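Local coordinates for putative hydrolase (Agrobacterium vitis, PDB 3LLC), which probably acts as an alpha/beta-hydrolase esterase or thioesterase, releasing fatty acyl groups from proteins and cleaving acyl glucuronides, at residues 24-29 with 78-83; 208-213 with 236-241. All blocks are in the same frame, centred on the assembly; numbering follows the deposited sequence. Where two conformers were deposited one is given.

From the N terminus the chain runs through strand 9-16 into strand 23-30, where interaction 1 begins. It closes when residues 78-83, in the loop between strand 68-72 and helix 89-103, return to that strand, enclosing 48 residues that include strand 39-43, helix 53-65 and strand 68-72. Much later, interaction 2 pairs residues 208-213 with 236-241 and closes a shorter loop of 22 residues carrying helix 222-230. The two contacts follow in series, neither nesting nor crossing. Both reach the same mixed sheet, on opposite sides of the chain's centre, with contact centres about 30 Å apart: one joins a loop to the second strand, the other joins the last two strands.

Interaction 1 of 2, residues 24-29 with 78-83; sequences SIAALV and GASGGA
The flat groups that meet here are backbone peptides, with no aromatic ring among them: the Ser24-Ile25 peptide offers its carbonyl O to Gly81, and the Ile25-Ala26 peptide turns its N-H to the Ser80 hydroxyl. In this alpha/beta-hydrolase fold, strand 23-30 thereby receives the loop that follows strand 68-72. That loop carries a D-x-x-G-x-G-x-S sequence running from Asp73 to Ser80, a pattern familiar in the family. Ser80 is the main side chain of the contact. Its OG stands anti to its own carbonyl carbon, beside the backbone N (chi1 -69°), and accepts from Ala26 N at 2.9 Å in a fairly straight bond (167° at the hydrogen). The same OG also bonds to the carbonyl O of Asp73, so two partners grip the hydroxyl and fix its rotation. Asp73 further holds the loop through OD2, which takes the N-H of Ala79, and its backbone pairs with Ala26. Ile25 CB points away from the loop, and the side chain packs on Val99 of helix 89-103, yet CD1 lies 4.0 Å from Ser80 OG. Ile25 CA is closer still, 3.5 Å from Ser80 OG. Beyond the serine the loop stays beside the strand for one more residue: Gly81 N reaches Ser24 O at 2.9 Å, nearly straight at 174°. Contact between apolar side chains is small, a single methyl pair in which Ala26 CB meets Ala79 CB at 3.7 Å.

Interaction 2 of 2, residues 208-213 with 236-241; sequences PVHILQ and DVVLTL
His210 and Thr240 join their side chains across two parallel strands, NE2 to OG1 at 2.7 Å and nearly straight (167°); either could be the donor. Around it the backbones pair in strict parallel register within the alpha/beta-hydrolase sheet. The N-H of Val209 is taken by Asp236 O, that of Ile211 by Val238 O and that of Gln213 by Thr240 O. In return, Val209 O accepts from Val238 N, and Ile211 O from Thr240 N at 2.8 Å. The alternate residues His210 and Leu212 turn their backbone polar groups to the other neighbour, strand 136-143 and Ala144 just beyond it. In His210, CG stands anti to the backbone N (chi1 -168°), and the ring beyond it lies against the partner strand. Thr240 OG1 lies at the ring edge, and Val238 CG1 sits over one face, 4.1 Å from the centroid, as a CH-pi contact. On the opposite face of the sheet Ile211 CG2 meets Leu239 CD1 at 3.6 Å, and Gln213 CG meets Leu241 CD2 at 3.9 Å. Gln213 NE2 has weak hydrogen bonds to Val220 O and Asp217 OD2; Asp217 is probably the acid of a Ser-His-Asp triad. Pro208, which has no N-H to give, rests its CB 3.6 Å from Asp236 OD1. The pair belongs to a beta-alpha-beta unit whose helix 222-230 packs on Ile211, Gln213 and Leu239, while helix 252-266 lies against His210 and Leu212 on the other face, and strand 237-242 ends the sheet.

Interaction 1 of 2, residues 24-29 with 78-83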
ATOM      1  N   SER A  24     -13.222  -8.721 -10.508  1.00 17.43           N
ATOM      2  CA  SER A  24     -12.073  -9.595 -10.764  0.70 18.05           C
ATOM      3  C   SER A  24     -10.755  -8.810 -10.643  1.00 20.19           C
ATOM      4  O   SER A  24     -10.570  -7.764 -11.295  1.00 18.15           O
ATOM      5  CB  SER A  24     -12.156 -10.251 -12.153  0.70 14.43           C
ATOM      6  OG  SER A  24     -13.249 -11.145 -12.317  0.70 12.34           O
ATOM      7  N   ILE A  25      -9.839  -9.320  -9.812  1.00 16.70           N
ATOM      8  CA  ILE A  25      -8.542  -8.713  -9.548  1.00 16.64           C
ATOM      9  C   ILE A  25      -7.430  -9.482 -10.287  1.00 18.46           C
ATOM     10  O   ILE A  25      -7.298 -10.725 -10.173  1.00 17.95           O
ATOM     11  CB  ILE A  25      -8.274  -8.676  -7.988  1.00 15.98           C
ATOM     12  CG1 ILE A  25      -9.350  -7.844  -7.299  1.00 20.27           C
ATOM     13  CG2 ILE A  25      -6.831  -8.212  -7.667  1.00 16.24           C
ATOM     14  CD1 ILE A  25      -9.480  -6.346  -7.806  1.00 15.79           C
ATOM     15  N   ALA A  26      -6.651  -8.749 -11.093  1.00 19.06           N
ATOM     16  CA  ALA A  26      -5.540  -9.317 -11.844  1.00 17.16           C
ATOM     17  C   ALA A  26      -4.281  -9.348 -10.936  1.00 17.44           C
ATOM     18  O   ALA A  26      -3.970  -8.372 -10.224  1.00 18.65           O
ATOM     19  CB  ALA A  26      -5.266  -8.488 -13.133  1.00 18.46           C
ATOM     20  N   ALA A  27      -3.561 -10.472 -10.976  1.00 17.78           N
ATOM     21  CA  ALA A  27      -2.346 -10.680 -10.164  1.00 19.03           C
ATOM     22  C   ALA A  27      -1.247 -11.397 -10.954  1.00 18.75           C
ATOM     23  O   ALA A  27      -1.511 -12.189 -11.869  1.00 20.18           O
ATOM     24  CB  ALA A  27      -2.681 -11.462  -8.832  1.00 19.07           C
ATOM     25  N   LEU A  28      -0.006 -11.059 -10.609  1.00 21.87           N
ATOM     26  CA  LEU A  28       1.213 -11.646 -11.165  1.00 20.58           C
ATOM     27  C   LEU A  28       2.008 -12.215  -9.971  1.00 21.61           C
ATOM     28  O   LEU A  28       2.360 -11.460  -9.051  1.00 22.45           O
ATOM     29  CB  LEU A  28       2.038 -10.565 -11.882  1.00 23.30           C
ATOM     30  CG  LEU A  28       1.437  -9.976 -13.179  1.00 24.66           C
ATOM     31  CD1 LEU A  28       2.206  -8.722 -13.625  1.00 27.03           C
ATOM     32  CD2 LEU A  28       1.369 -11.051 -14.319  1.00 21.59           C
ATOM     33  N   VAL A  29       2.299 -13.511 -10.003  1.00 20.12           N
ATOM     34  CA  VAL A  29       2.881 -14.223  -8.854  0.50 20.90           C
ATOM     35  C   VAL A  29       4.081 -15.088  -9.238  1.00 19.81           C
ATOM     36  O   VAL A  29       4.105 -15.753 -10.293  1.00 20.77           O
ATOM     37  CB  VAL A  29       1.842 -15.138  -8.164  0.50 22.46           C
ATOM     38  CG1 VAL A  29       1.601 -16.404  -8.981  0.50 22.38           C
ATOM     39  CG2 VAL A  29       2.311 -15.514  -6.774  0.50 21.84           C
ATOM     40  N   GLY A  78      -5.242  -0.359 -13.697  1.00 17.53           N
ATOM     41  CA  GLY A  78      -4.535  -1.324 -14.512  1.00 17.72           C
ATOM     42  C   GLY A  78      -5.383  -2.427 -15.155  1.00 18.44           C
ATOM     43  O   GLY A  78      -6.302  -2.153 -15.938  1.00 16.02           O
ATOM     44  N   ALA A  79      -4.994  -3.687 -14.904  1.00 15.70           N
ATOM     45  CA  ALA A  79      -5.583  -4.839 -15.589  1.00 15.00           C
ATOM     46  C   ALA A  79      -6.825  -5.384 -14.870  1.00 10.90           C
ATOM     47  O   ALA A  79      -7.484  -6.293 -15.395  1.00 16.23           O
ATOM     48  CB  ALA A  79      -4.493  -5.999 -15.793  1.00 15.67           C
ATOM     49  N   SER A  80      -7.145  -4.837 -13.702  1.00 13.98           N
ATOM     50  CA  SER A  80      -8.317  -5.297 -12.920  1.00 16.05           C
ATOM     51  C   SER A  80      -9.662  -4.710 -13.381  1.00 18.57           C
ATOM     52  O   SER A  80      -9.699  -3.751 -14.179  1.00 16.87           O
ATOM     53  CB  SER A  80      -8.097  -5.036 -11.438  1.00 18.46           C
ATOM     54  OG  SER A  80      -7.078  -5.889 -10.949  1.00 18.67           O
ATOM     55  N   GLY A  81     -10.757  -5.335 -12.936  1.00 16.74           N
ATOM     56  CA  GLY A  81     -12.107  -4.844 -13.177  1.00 15.72           C
ATOM     57  C   GLY A  81     -12.534  -3.767 -12.182  1.00 15.19           C
ATOM     58  O   GLY A  81     -11.762  -3.358 -11.313  1.00 16.88           O
ATOM     59  N   GLY A  82     -13.779  -3.320 -12.326  1.00 16.35           N
ATOM     60  CA  GLY A  82     -14.395  -2.364 -11.408  1.00 17.11           C
ATOM     61  C   GLY A  82     -14.112  -0.904 -11.782  1.00 19.92           C
ATOM     62  O   GLY A  82     -13.093  -0.635 -12.429  1.00 17.40           O
ATOM     63  N   ALA A  83     -15.029   0.009 -11.421  1.00 19.11           N
ATOM     64  CA  ALA A  83     -14.873   1.462 -11.698  1.00 20.79           C
ATOM     65  C   ALA A  83     -13.969   2.136 -10.676  1.00 20.93           C
ATOM     66  O   ALA A  83     -14.066   1.873  -9.468  1.00 19.99           O
ATOM     67  CB  ALA A  83     -16.257   2.175 -11.729  1.00 19.06           C
TER

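Interaction 2 of 2, residues 208-213 with 236-241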
ATOM      1  N   PRO A 208       9.145  -6.400  12.701  1.00 20.62           N
ATOM      2  CA  PRO A 208       9.938  -5.173  12.359  1.00 18.71           C
ATOM      3  C   PRO A 208       9.297  -4.326  11.275  1.00 21.83           C
ATOM      4  O   PRO A 208       8.660  -4.857  10.355  1.00 20.04           O
ATOM      5  CB  PRO A 208      11.295  -5.722  11.913  1.00 19.64           C
ATOM      6  CG  PRO A 208      11.311  -7.182  12.318  1.00 27.67           C
ATOM      7  CD  PRO A 208       9.895  -7.640  12.440  1.00 21.34           C
ATOM      8  N   VAL A 209       9.478  -3.002  11.401  1.00 19.31           N
ATOM      9  CA  VAL A 209       8.960  -2.031  10.441  1.00 19.18           C
ATOM     10  C   VAL A 209      10.133  -1.112  10.043  1.00 21.26           C
ATOM     11  O   VAL A 209      10.845  -0.621  10.924  1.00 19.44           O
ATOM     12  CB  VAL A 209       7.821  -1.190  11.050  1.00 21.25           C
ATOM     13  CG1 VAL A 209       7.270  -0.177  10.016  1.00 19.82           C
ATOM     14  CG2 VAL A 209       6.627  -2.074  11.533  1.00 17.91           C
ATOM     15  N   HIS A 210      10.331  -0.893   8.735  1.00 18.82           N
ATOM     16  CA  HIS A 210      11.305   0.066   8.227  1.00 19.88           C
ATOM     17  C   HIS A 210      10.559   0.997   7.297  1.00 20.18           C
ATOM     18  O   HIS A 210      10.013   0.543   6.269  1.00 22.48           O
ATOM     19  CB  HIS A 210      12.399  -0.643   7.447  1.00 18.53           C
ATOM     20  CG  HIS A 210      13.598   0.217   7.134  1.00 19.54           C
ATOM     21  ND1 HIS A 210      14.830  -0.319   6.819  1.00 27.81           N
ATOM     22  CD2 HIS A 210      13.758   1.563   7.099  1.00 24.00           C
ATOM     23  CE1 HIS A 210      15.691   0.661   6.587  1.00 26.68           C
ATOM     24  NE2 HIS A 210      15.069   1.814   6.761  1.00 21.78           N
ATOM     25  N   ILE A 211      10.567   2.284   7.639  1.00 19.32           N
ATOM     26  CA  ILE A 211       9.962   3.358   6.796  1.00 19.67           C
ATOM     27  C   ILE A 211      11.092   4.127   6.061  1.00 20.02           C
ATOM     28  O   ILE A 211      12.118   4.462   6.669  1.00 19.18           O
ATOM     29  CB  ILE A 211       9.168   4.367   7.649  1.00 20.24           C
ATOM     30  CG1 ILE A 211       8.064   3.677   8.480  1.00 21.85           C
ATOM     31  CG2 ILE A 211       8.541   5.523   6.759  1.00 18.54           C
ATOM     32  CD1 ILE A 211       7.691   4.440   9.801  1.00 21.94           C
ATOM     33  N   LEU A 212      10.885   4.374   4.753  1.00 18.61           N
ATOM     34  CA  LEU A 212      11.784   5.183   3.906  1.00 19.53           C
ATOM     35  C   LEU A 212      10.945   6.402   3.463  1.00 20.60           C
ATOM     36  O   LEU A 212       9.821   6.236   2.953  1.00 20.54           O
ATOM     37  CB  LEU A 212      12.248   4.398   2.687  1.00 20.17           C
ATOM     38  CG  LEU A 212      13.213   3.214   2.929  1.00 28.42           C
ATOM     39  CD1 LEU A 212      13.067   2.128   1.861  1.00 33.13           C
ATOM     40  CD2 LEU A 212      14.654   3.702   2.925  1.00 28.78           C
ATOM     41  N   GLN A 213      11.479   7.612   3.684  1.00 19.95           N
ATOM     42  CA  GLN A 213      10.715   8.852   3.490  1.00 19.01           C
ATOM     43  C   GLN A 213      11.633   9.994   3.038  1.00 18.64           C
ATOM     44  O   GLN A 213      12.704  10.283   3.639  1.00 16.77           O
ATOM     45  CB  GLN A 213      10.007   9.222   4.808  1.00 19.38           C
ATOM     46  CG  GLN A 213       9.324  10.578   4.832  1.00 20.19           C
ATOM     47  CD  GLN A 213       8.029  10.609   4.025  1.00 23.51           C
ATOM     48  OE1 GLN A 213       7.149   9.737   4.165  1.00 22.79           O
ATOM     49  NE2 GLN A 213       7.894  11.644   3.192  1.00 18.87           N
ATOM     50  N   ASP A 236      11.822  -2.324  17.484  1.00 20.93           N
ATOM     51  CA  ASP A 236      11.918  -2.852  16.128  1.00 22.28           C
ATOM     52  C   ASP A 236      11.317  -1.958  15.056  1.00 19.20           C
ATOM     53  O   ASP A 236      10.684  -2.471  14.126  1.00 20.76           O
ATOM     54  CB  ASP A 236      11.210  -4.224  16.089  1.00 23.42           C
ATOM     55  CG  ASP A 236      12.110  -5.347  15.609  1.00 38.96           C
ATOM     56  OD1 ASP A 236      13.127  -5.069  14.912  1.00 46.49           O
ATOM     57  OD2 ASP A 236      11.781  -6.519  15.929  1.00 46.20           O
ATOM     58  N   VAL A 237      11.486  -0.639  15.189  1.00 16.70           N
ATOM     59  CA  VAL A 237      11.012   0.326  14.151  1.00 16.05           C
ATOM     60  C   VAL A 237      12.219   1.195  13.762  1.00 15.74           C
ATOM     61  O   VAL A 237      12.946   1.684  14.638  1.00 13.40           O
ATOM     62  CB  VAL A 237       9.839   1.194  14.680  1.00 20.05           C
ATOM     63  CG1 VAL A 237       9.460   2.274  13.676  1.00 19.68           C
ATOM     64  CG2 VAL A 237       8.612   0.315  14.986  1.00 21.18           C
ATOM     65  N   VAL A 238      12.420   1.375  12.445  1.00 18.09           N
ATOM     66  CA  VAL A 238      13.514   2.200  11.920  1.00 15.08           C
ATOM     67  C   VAL A 238      12.904   3.159  10.900  1.00 16.49           C
ATOM     68  O   VAL A 238      12.032   2.761  10.099  1.00 19.75           O
ATOM     69  CB  VAL A 238      14.601   1.356  11.285  1.00 16.88           C
ATOM     70  CG1 VAL A 238      15.668   2.232  10.589  1.00 16.72           C
ATOM     71  CG2 VAL A 238      15.305   0.458  12.357  1.00 14.95           C
ATOM     72  N   LEU A 239      13.326   4.430  10.958  1.00 17.64           N
ATOM     73  CA  LEU A 239      12.858   5.454   9.971  1.00 16.98           C
ATOM     74  C   LEU A 239      14.110   6.046   9.262  1.00 17.77           C
ATOM     75  O   LEU A 239      14.993   6.575   9.917  1.00 18.81           O
ATOM     76  CB  LEU A 239      12.043   6.550  10.678  1.00 17.18           C
ATOM     77  CG  LEU A 239      11.769   7.854   9.857  1.00 19.43           C
ATOM     78  CD1 LEU A 239      10.982   7.545   8.557  1.00 18.92           C
ATOM     79  CD2 LEU A 239      11.132   8.927  10.686  1.00 20.05           C
ATOM     80  N   THR A 240      14.183   5.901   7.935  1.00 18.13           N
ATOM     81  CA  THR A 240      15.272   6.422   7.157  1.00 17.05           C
ATOM     82  C   THR A 240      14.707   7.659   6.419  1.00 20.72           C
ATOM     83  O   THR A 240      13.838   7.512   5.534  1.00 20.40           O
ATOM     84  CB  THR A 240      15.804   5.393   6.156  1.00 20.38           C
ATOM     85  OG1 THR A 240      16.313   4.223   6.851  1.00 22.23           O
ATOM     86  CG2 THR A 240      17.001   6.026   5.279  1.00 17.51           C
ATOM     87  N   LEU A 241      15.237   8.834   6.765  1.00 19.23           N
ATOM     88  CA  LEU A 241      14.866  10.121   6.153  1.00 18.21           C
ATOM     89  C   LEU A 241      15.960  10.517   5.130  1.00 16.42           C
ATOM     90  O   LEU A 241      17.151  10.569   5.441  1.00 17.12           O
ATOM     91  CB  LEU A 241      14.720  11.208   7.209  1.00 18.40           C
ATOM     92  CG  LEU A 241      13.462  11.163   8.096  1.00 19.40           C
ATOM     93  CD1 LEU A 241      13.638  12.026   9.398  1.00 19.87           C
ATOM     94  CD2 LEU A 241      12.148  11.541   7.333  1.00 19.95           C
TER